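Local coordinates for protein chinitase A (Streptomyces coelicolor, PDB 3EBV) that probably hydrolyses internal linkages of chitin as an endochitinase, this chain being its glycosyl hydrolase family 18 catalytic domain, at residues 153-158 with 174-179; 201-206 with 244-249; 221-226 with 238-243. All coordinates share one frame; numbering follows the deposited sequence. Where two conformers were deposited one is given.

All three contacts sit within the family 18 glycosyl hydrolase domain, a TIM barrel, on its run from strand 145-148 to helix 237-249. Contact 1 closes first along the chain, joining the loop before helix 161-168 to strand 175-179. Both segments of contact 3 fall in the chain between the two segments of contact 2, and both contacts use helix 237-249; their centres lie about 10 Å apart and their side chains touch, L202 CD1 standing 3.7 Å from A243 CB. The centre of contact 1 is about 14 Å from that of contact 2 and about 16 Å from that of contact 3. Contact 1 packs a loop and contact 3 a helix on neighbouring parallel strands, while contact 2 joins two helices of the outer layer.

Contact 1 (153-158 with 174-179); sequences IDMQST and TVVNMQ
M155, a selenomethionine, lays the first part of its side chain over the selenium of M178, also a selenomethionine, and carries its terminal methyl on to V176. The evidence is a short set of apolar approaches: M178 SE lies 3.6 Å from M155 CB and 3.7 Å from M155 CG, while M155 CE stops 3.9 Å from V176 CG1. The two long side chains run antiparallel past one another, the base of M155 beside the selenium of M178. Shape explains the division of labour. M155 is bent at both chi2 (-72°) and chi3, a folded course that takes CE to the valine. In M178, CG lies anti to the backbone N (chi1 -177°) and chi2 is extended (167°), which carries SE out to the loop; the bend at chi3 turns only the terminal CE aside.

V176 and M178 are alternate residues of strand 175-179, and both present their side chains to the loop on the outer side of the TIM-barrel sheet. Y162 and F163 of helix 161-168 also pack on M155, as does Q209 of helix 199-210, which touches M178 as well. On the intervening residue, N177, the side chain takes the other side of the strand, where ND2 makes a weak hydrogen bond to T8.

All three touching residues are buried, and each approach between the segments joins carbon to carbon or carbon to selenium. The chemistry therefore implies cohesion by dispersion and exclusion of water between the M155, M178 and V176 side chains, the selenium standing where methionine has sulfur.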
loop_
_atom_site.group_PDB
_atom_site.type_symbol
_atom_site.label_atom_id
_atom_site.label_comp_id
_atom_site.label_asym_id
_atom_site.label_seq_id
_atom_site.Cartn_x
_atom_site.Cartn_y
_atom_site.Cartn_z
ATOM N N ILE A 153 12.511 1.703 6.917
ATOM C CA ILE A 153 13.851 2.239 6.601
ATOM C C ILE A 153 13.845 3.189 5.399
ATOM O O ILE A 153 14.805 3.979 5.209
ATOM C CB ILE A 153 14.872 1.124 6.300
ATOM C CG1 ILE A 153 14.395 0.226 5.143
ATOM C CG2 ILE A 153 15.138 0.345 7.572
ATOM C CD1 ILE A 153 15.407 -0.843 4.731
ATOM N N ASP A 154 12.764 3.148 4.612
ATOM C CA ASP A 154 12.687 3.954 3.388
ATOM C C ASP A 154 12.089 5.348 3.605
ATOM O O ASP A 154 12.096 6.163 2.663
ATOM C CB ASP A 154 11.843 3.214 2.357
ATOM C CG ASP A 154 12.442 1.875 1.947
ATOM O OD1 ASP A 154 13.651 1.844 1.638
ATOM O OD2 ASP A 154 11.701 0.872 1.942
HETATM N N MSE A 155 11.548 5.620 4.801
HETATM C CA MSE A 155 10.890 6.905 5.067
HETATM C C MSE A 155 11.362 7.516 6.397
HETATM O O MSE A 155 10.619 8.280 7.027
HETATM C CB MSE A 155 9.365 6.743 5.127
HETATM C CG MSE A 155 8.710 6.028 3.925
HETATM SE SE MSE A 155 8.711 7.152 2.296
HETATM C CE MSE A 155 7.363 8.399 2.811
ATOM N N GLN A 156 12.599 7.241 6.775
ATOM C CA GLN A 156 13.166 7.795 8.012
ATOM C C GLN A 156 13.558 9.261 7.865
ATOM O O GLN A 156 13.663 9.977 8.847
ATOM C CB GLN A 156 14.351 6.944 8.458
ATOM C CG GLN A 156 13.898 5.687 9.235
ATOM C CD GLN A 156 13.425 6.029 10.659
ATOM O OE1 GLN A 156 12.203 6.208 10.923
ATOM N NE2 GLN A 156 14.361 6.067 11.564
ATOM N N SER A 157 13.735 9.703 6.624
ATOM C CA SER A 157 13.907 11.128 6.341
ATOM C C SER A 157 13.501 11.351 4.893
ATOM O O SER A 157 13.289 10.392 4.120
ATOM C CB SER A 157 15.367 11.572 6.512
ATOM O OG SER A 157 16.203 11.095 5.479
ATOM N N THR A 158 13.445 12.624 4.519
ATOM C CA THR A 158 13.070 13.009 3.160
ATOM C C THR A 158 14.121 12.585 2.158
ATOM O O THR A 158 13.859 12.628 0.972
ATOM C CB THR A 158 12.826 14.513 3.036
ATOM O OG1 THR A 158 14.030 15.191 3.394
ATOM C CG2 THR A 158 11.686 14.973 3.937
ATOM N N THR A 174 -1.363 9.111 -4.831
ATOM C CA THR A 174 -2.576 8.920 -4.033
ATOM C C THR A 174 -2.236 8.785 -2.534
ATOM O O THR A 174 -2.635 9.643 -1.725
ATOM C CB THR A 174 -3.367 7.687 -4.505
ATOM O OG1 THR A 174 -3.560 7.805 -5.945
ATOM C CG2 THR A 174 -4.705 7.617 -3.798
ATOM N N VAL A 175 -1.470 7.734 -2.192
ATOM C CA VAL A 175 -1.148 7.527 -0.773
ATOM C C VAL A 175 0.077 6.663 -0.626
ATOM O O VAL A 175 0.317 5.728 -1.410
ATOM C CB VAL A 175 -2.361 6.924 -0.001
ATOM C CG1 VAL A 175 -2.831 5.588 -0.608
ATOM C CG2 VAL A 175 -2.067 6.755 1.473
ATOM N N VAL A 176 0.865 7.018 0.403
ATOM C CA VAL A 176 1.988 6.194 0.869
ATOM C C VAL A 176 1.464 5.379 2.029
ATOM O O VAL A 176 1.251 5.907 3.127
ATOM C CB VAL A 176 3.201 7.028 1.319
ATOM C CG1 VAL A 176 4.320 6.125 1.805
ATOM C CG2 VAL A 176 3.732 7.861 0.121
ATOM N N ASN A 177 1.241 4.084 1.793
ATOM C CA ASN A 177 0.853 3.137 2.854
ATOM C C ASN A 177 2.117 2.438 3.370
ATOM O O ASN A 177 2.455 1.336 2.932
ATOM C CB ASN A 177 -0.107 2.074 2.310
ATOM C CG ASN A 177 -1.472 2.632 1.912
ATOM O OD1 ASN A 177 -2.099 3.400 2.666
ATOM N ND2 ASN A 177 -1.989 2.175 0.721
HETATM N N MSE A 178 2.868 3.109 4.236
HETATM C CA MSE A 178 4.086 2.461 4.740
HETATM C C MSE A 178 3.756 1.183 5.521
HETATM O O MSE A 178 2.672 1.061 6.110
HETATM C CB MSE A 178 4.921 3.429 5.624
HETATM C CG MSE A 178 6.222 2.792 6.078
HETATM SE SE MSE A 178 7.402 4.194 6.823
HETATM C CE MSE A 178 6.532 4.498 8.515
ATOM N N GLN A 179 4.718 0.237 5.481
ATOM C CA GLN A 179 4.570 -1.024 6.193
ATOM C C GLN A 179 5.162 -0.815 7.604
ATOM O O GLN A 179 6.388 -0.879 7.823
ATOM C CB GLN A 179 5.359 -2.137 5.477
ATOM C CG GLN A 179 4.908 -2.363 4.047
ATOM C CD GLN A 179 5.757 -3.455 3.390
ATOM O OE1 GLN A 179 6.016 -4.512 3.985
ATOM N NE2 GLN A 179 6.205 -3.186 2.168
#

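Contact 2 (201-206 with 244-249)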
loop_
_atom_site.group_PDB
_atom_site.type_symbol
_atom_site.label_atom_id
_atom_site.label_comp_id
_atom_site.label_asym_id
_atom_site.label_seq_id
_atom_site.Cartn_x
_atom_site.Cartn_y
_atom_site.Cartn_z
ATOM N N PHE A 201 4.795 3.907 17.663
ATOM C CA PHE A 201 5.527 3.617 16.405
ATOM C C PHE A 201 4.711 4.138 15.234
ATOM O O PHE A 201 5.284 4.706 14.289
ATOM C CB PHE A 201 5.669 2.116 16.289
ATOM C CG PHE A 201 6.676 1.628 15.249
ATOM C CD1 PHE A 201 8.051 1.737 15.449
ATOM C CD2 PHE A 201 6.202 0.996 14.094
ATOM C CE1 PHE A 201 8.960 1.191 14.497
ATOM C CE2 PHE A 201 7.121 0.456 13.148
ATOM C CZ PHE A 201 8.455 0.538 13.335
ATOM N N LEU A 202 3.395 3.953 15.282
ATOM C CA LEU A 202 2.544 4.446 14.196
ATOM C C LEU A 202 2.553 5.966 14.128
ATOM O O LEU A 202 2.759 6.569 13.075
ATOM C CB LEU A 202 1.110 3.919 14.339
ATOM C CG LEU A 202 1.002 2.385 14.476
ATOM C CD1 LEU A 202 -0.442 1.947 14.562
ATOM C CD2 LEU A 202 1.706 1.675 13.292
ATOM N N THR A 203 2.280 6.606 15.272
ATOM C CA THR A 203 2.119 8.064 15.221
ATOM C C THR A 203 3.422 8.821 15.019
ATOM O O THR A 203 3.454 9.802 14.243
ATOM C CB THR A 203 1.400 8.581 16.516
ATOM O OG1 THR A 203 2.179 8.183 17.664
ATOM C CG2 THR A 203 0.013 7.977 16.634
ATOM N N ALA A 204 4.482 8.404 15.715
ATOM C CA ALA A 204 5.761 9.081 15.607
ATOM C C ALA A 204 6.446 8.926 14.250
ATOM O O ALA A 204 7.179 9.831 13.812
ATOM C CB ALA A 204 6.688 8.671 16.758
ATOM N N LEU A 205 6.255 7.762 13.608
ATOM C CA LEU A 205 6.832 7.580 12.272
ATOM C C LEU A 205 5.933 8.213 11.206
ATOM O O LEU A 205 6.474 8.775 10.239
ATOM C CB LEU A 205 7.042 6.083 11.974
ATOM C CG LEU A 205 8.368 5.518 12.502
ATOM C CD1 LEU A 205 8.531 5.601 14.011
ATOM C CD2 LEU A 205 8.480 4.046 12.065
ATOM N N ALA A 206 4.601 8.133 11.343
ATOM C CA ALA A 206 3.717 8.857 10.403
ATOM C C ALA A 206 4.013 10.353 10.436
ATOM O O ALA A 206 3.997 11.024 9.398
ATOM C CB ALA A 206 2.267 8.586 10.706
ATOM N N LEU A 244 -4.990 6.440 14.554
ATOM C CA LEU A 244 -5.783 7.290 13.649
ATOM C C LEU A 244 -6.393 8.470 14.421
ATOM O O LEU A 244 -6.329 9.589 13.926
ATOM C CB LEU A 244 -6.888 6.459 12.976
ATOM C CG LEU A 244 -6.370 5.408 11.969
ATOM C CD1 LEU A 244 -7.596 4.517 11.650
ATOM C CD2 LEU A 244 -5.815 6.072 10.718
ATOM N N ASP A 245 -6.962 8.168 15.590
ATOM C CA ASP A 245 -7.541 9.230 16.461
ATOM C C ASP A 245 -6.456 10.221 16.843
ATOM O O ASP A 245 -6.691 11.440 16.881
ATOM C CB ASP A 245 -8.134 8.619 17.715
ATOM C CG ASP A 245 -9.415 7.845 17.440
ATOM O OD1 ASP A 245 -9.939 7.937 16.298
ATOM O OD2 ASP A 245 -9.848 7.188 18.404
ATOM N N CYS A 246 -5.295 9.711 17.225
ATOM C CA CYS A 246 -4.252 10.607 17.719
ATOM C C CYS A 246 -3.837 11.604 16.643
ATOM O O CYS A 246 -3.750 12.848 16.865
ATOM C CB CYS A 246 -3.087 9.752 18.222
ATOM S SG CYS A 246 -1.621 10.702 18.763
ATOM N N LEU A 247 -3.614 11.096 15.434
ATOM C CA LEU A 247 -3.157 11.948 14.330
ATOM C C LEU A 247 -4.273 12.878 13.853
ATOM O O LEU A 247 -3.987 14.024 13.527
ATOM C CB LEU A 247 -2.699 11.067 13.149
ATOM C CG LEU A 247 -1.379 10.325 13.464
ATOM C CD1 LEU A 247 -1.166 9.143 12.438
ATOM C CD2 LEU A 247 -0.179 11.241 13.416
ATOM N N THR A 248 -5.517 12.382 13.784
ATOM C CA THR A 248 -6.598 13.193 13.156
ATOM C C THR A 248 -7.275 14.171 14.120
ATOM O O THR A 248 -7.761 15.210 13.669
ATOM C CB THR A 248 -7.697 12.299 12.520
ATOM O OG1 THR A 248 -8.316 11.475 13.504
ATOM C CG2 THR A 248 -7.092 11.430 11.372
ATOM N N LYS A 249 -7.337 13.803 15.397
ATOM C CA LYS A 249 -8.159 14.606 16.313
ATOM C C LYS A 249 -7.588 14.756 17.711
ATOM O O LYS A 249 -8.277 15.281 18.612
ATOM C CB LYS A 249 -9.601 14.082 16.335
ATOM C CG LYS A 249 -9.763 12.667 16.883
ATOM C CD LYS A 249 -11.231 12.193 16.679
ATOM C CE LYS A 249 -11.442 10.756 17.099
ATOM N NZ LYS A 249 -12.904 10.330 17.189
#
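Two outer helices of the TIM barrel, 199-210 and 237-249, pack side by side here, their short segments running 37° from parallel with axes 9.7 Å apart at closest approach. The tight part is an apolar seam built by T203 and A206 against C246 and L247, all buried. T203 presents its methyl: CG2 is 3.8 Å from C246 SG and 3.9 Å from C246 CB. Its chi1 of 58° places CG2 anti to the carbonyl carbon, turned toward C246, and leaves the hydroxyl to its own helix, in weak hydrogen bonds to the carbonyl O of V199 and of D200. One turn on, A206 CB meets L247 CD1 at 3.9 Å, while the other branch of the leucine, CD2, rests near the carbonyl O of T203. C246 is further tied by its disulfide to C253, beyond the helix.

The side of helix 237-249 away from the seam ends in exposed K249, where neither segment packs on the other; D245 there is buried and held by H290 and N252. L244 O receives T248 OG1 and T248 N from opposite faces of its carbonyl plane, the hydroxyl at 2.8 Å and 36° out of that plane.

Contact 3 (221-226 with 238-243); sequences LGLPAS and SVVNAA
This is a buried, apolar strand-to-helix contact of the TIM barrel: strand 219-224 belongs to the parallel barrel wall, and helix 237-249, which follows it in the chain, packs on the outside of that wall. Such strand-then-helix units are the repeating element of the barrel. The evidence lies in two separate pairs of side chains, which account for nearly all of the 157 Å² buried between the segments.

L221 and L223, alternate residues of the strand, both direct their side chains to the helix. L221 reaches A243 through one methyl, CD1 standing 3.9 Å from A243 CB. With CG anti to the carbonyl carbon (chi1 -54°), the L221 side chain is lifted off the strand toward the helices; chi2 (-176°) then sends CD1 straight on to this helix and turns CD2 aside, where it packs on A206 of helix 199-210. Strand residue L221 thus touches two of the outer helices, 199-210 and 237-249.

One helical turn before A243 comes V240, whose CA is the nearest to L221 CA across the segments, at 7.7 Å, although its side chain serves L223. W283 and V287 of helix 282-292 pack against V240 as well, and L202 of helix 199-210 touches L223. The strand's own edges are occupied by backbone bonding, G222 with Y180 and L221 and L223 with M269. V240 and L223 meet end on, V240 CG2 lying 3.8 Å from the branch carbon CG of L223 and 4.0 Å from its CD2 methyl.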
loop_
_atom_site.group_PDB
_atom_site.type_symbol
_atom_site.label_atom_id
_atom_site.label_comp_id
_atom_site.label_asym_id
_atom_site.label_seq_id
_atom_site.Cartn_x
_atom_site.Cartn_y
_atom_site.Cartn_z
ATOM N N LEU A 221 -1.684 4.221 7.260
ATOM C CA LEU A 221 -1.020 3.358 8.261
ATOM C C LEU A 221 -1.173 1.888 7.822
ATOM O O LEU A 221 -2.278 1.341 7.924
ATOM C CB LEU A 221 -1.644 3.557 9.674
ATOM C CG LEU A 221 -1.663 5.027 10.145
ATOM C CD1 LEU A 221 -2.206 4.981 11.544
ATOM C CD2 LEU A 221 -0.277 5.625 10.195
ATOM N N GLY A 222 -0.059 1.276 7.388
ATOM C CA GLY A 222 -0.100 -0.143 6.932
ATOM C C GLY A 222 0.320 -1.092 8.066
ATOM O O GLY A 222 1.369 -0.932 8.658
ATOM N N LEU A 223 -0.535 -2.089 8.311
ATOM C CA LEU A 223 -0.312 -3.052 9.409
ATOM C C LEU A 223 -0.575 -4.473 8.919
ATOM O O LEU A 223 -1.306 -4.685 7.949
ATOM C CB LEU A 223 -1.302 -2.786 10.567
ATOM C CG LEU A 223 -0.985 -1.701 11.613
ATOM C CD1 LEU A 223 0.364 -1.943 12.249
ATOM C CD2 LEU A 223 -1.090 -0.263 10.972
ATOM N N PRO A 224 -0.046 -5.475 9.652
ATOM C CA PRO A 224 -0.418 -6.876 9.339
ATOM C C PRO A 224 -1.869 -7.111 9.783
ATOM O O PRO A 224 -2.301 -6.611 10.857
ATOM C CB PRO A 224 0.548 -7.715 10.226
ATOM C CG PRO A 224 1.644 -6.745 10.666
ATOM C CD PRO A 224 0.857 -5.418 10.798
ATOM N N ALA A 225 -2.601 -7.926 9.024
ATOM C CA ALA A 225 -4.002 -8.192 9.363
ATOM C C ALA A 225 -4.178 -9.024 10.641
ATOM O O ALA A 225 -5.244 -9.002 11.257
ATOM C CB ALA A 225 -4.710 -8.906 8.202
ATOM N N SER A 226 -3.162 -9.827 10.934
ATOM C CA SER A 226 -3.183 -10.786 12.047
ATOM C C SER A 226 -1.742 -11.146 12.398
ATOM O O SER A 226 -0.811 -10.760 11.687
ATOM C CB SER A 226 -3.915 -12.077 11.600
ATOM O OG SER A 226 -3.067 -12.841 10.744
ATOM N N SER A 238 -7.846 -1.945 17.779
ATOM C CA SER A 238 -8.024 -0.784 18.673
ATOM C C SER A 238 -6.774 0.092 18.673
ATOM O O SER A 238 -6.887 1.306 18.814
ATOM C CB SER A 238 -8.332 -1.254 20.106
ATOM O OG SER A 238 -7.280 -2.040 20.632
ATOM N N VAL A 239 -5.583 -0.506 18.503
ATOM C CA VAL A 239 -4.331 0.274 18.446
ATOM C C VAL A 239 -4.252 1.095 17.141
ATOM O O VAL A 239 -3.840 2.271 17.144
ATOM C CB VAL A 239 -3.067 -0.613 18.629
ATOM C CG1 VAL A 239 -1.771 0.190 18.368
ATOM C CG2 VAL A 239 -3.053 -1.260 20.050
ATOM N N VAL A 240 -4.600 0.473 16.014
ATOM C CA VAL A 240 -4.647 1.218 14.765
ATOM C C VAL A 240 -5.630 2.397 14.917
ATOM O O VAL A 240 -5.330 3.537 14.504
ATOM C CB VAL A 240 -5.127 0.347 13.553
ATOM C CG1 VAL A 240 -5.123 1.188 12.274
ATOM C CG2 VAL A 240 -4.232 -0.909 13.422
ATOM N N ASN A 241 -6.816 2.121 15.457
ATOM C CA ASN A 241 -7.856 3.174 15.601
ATOM C C ASN A 241 -7.385 4.272 16.544
ATOM O O ASN A 241 -7.648 5.435 16.277
ATOM C CB ASN A 241 -9.178 2.550 16.078
ATOM C CG ASN A 241 -9.733 1.577 15.057
ATOM O OD1 ASN A 241 -9.381 1.637 13.872
ATOM N ND2 ASN A 241 -10.649 0.698 15.500
ATOM N N ALA A 242 -6.666 3.897 17.609
ATOM C CA ALA A 242 -6.090 4.923 18.484
ATOM C C ALA A 242 -5.088 5.803 17.747
ATOM O O ALA A 242 -5.070 7.045 17.918
ATOM C CB ALA A 242 -5.463 4.294 19.690
ATOM N N ALA A 243 -4.219 5.197 16.943
ATOM C CA ALA A 243 -3.252 5.999 16.206
ATOM C C ALA A 243 -3.963 6.958 15.229
ATOM O O ALA A 243 -3.545 8.100 15.033
ATOM C CB ALA A 243 -2.277 5.057 15.431
#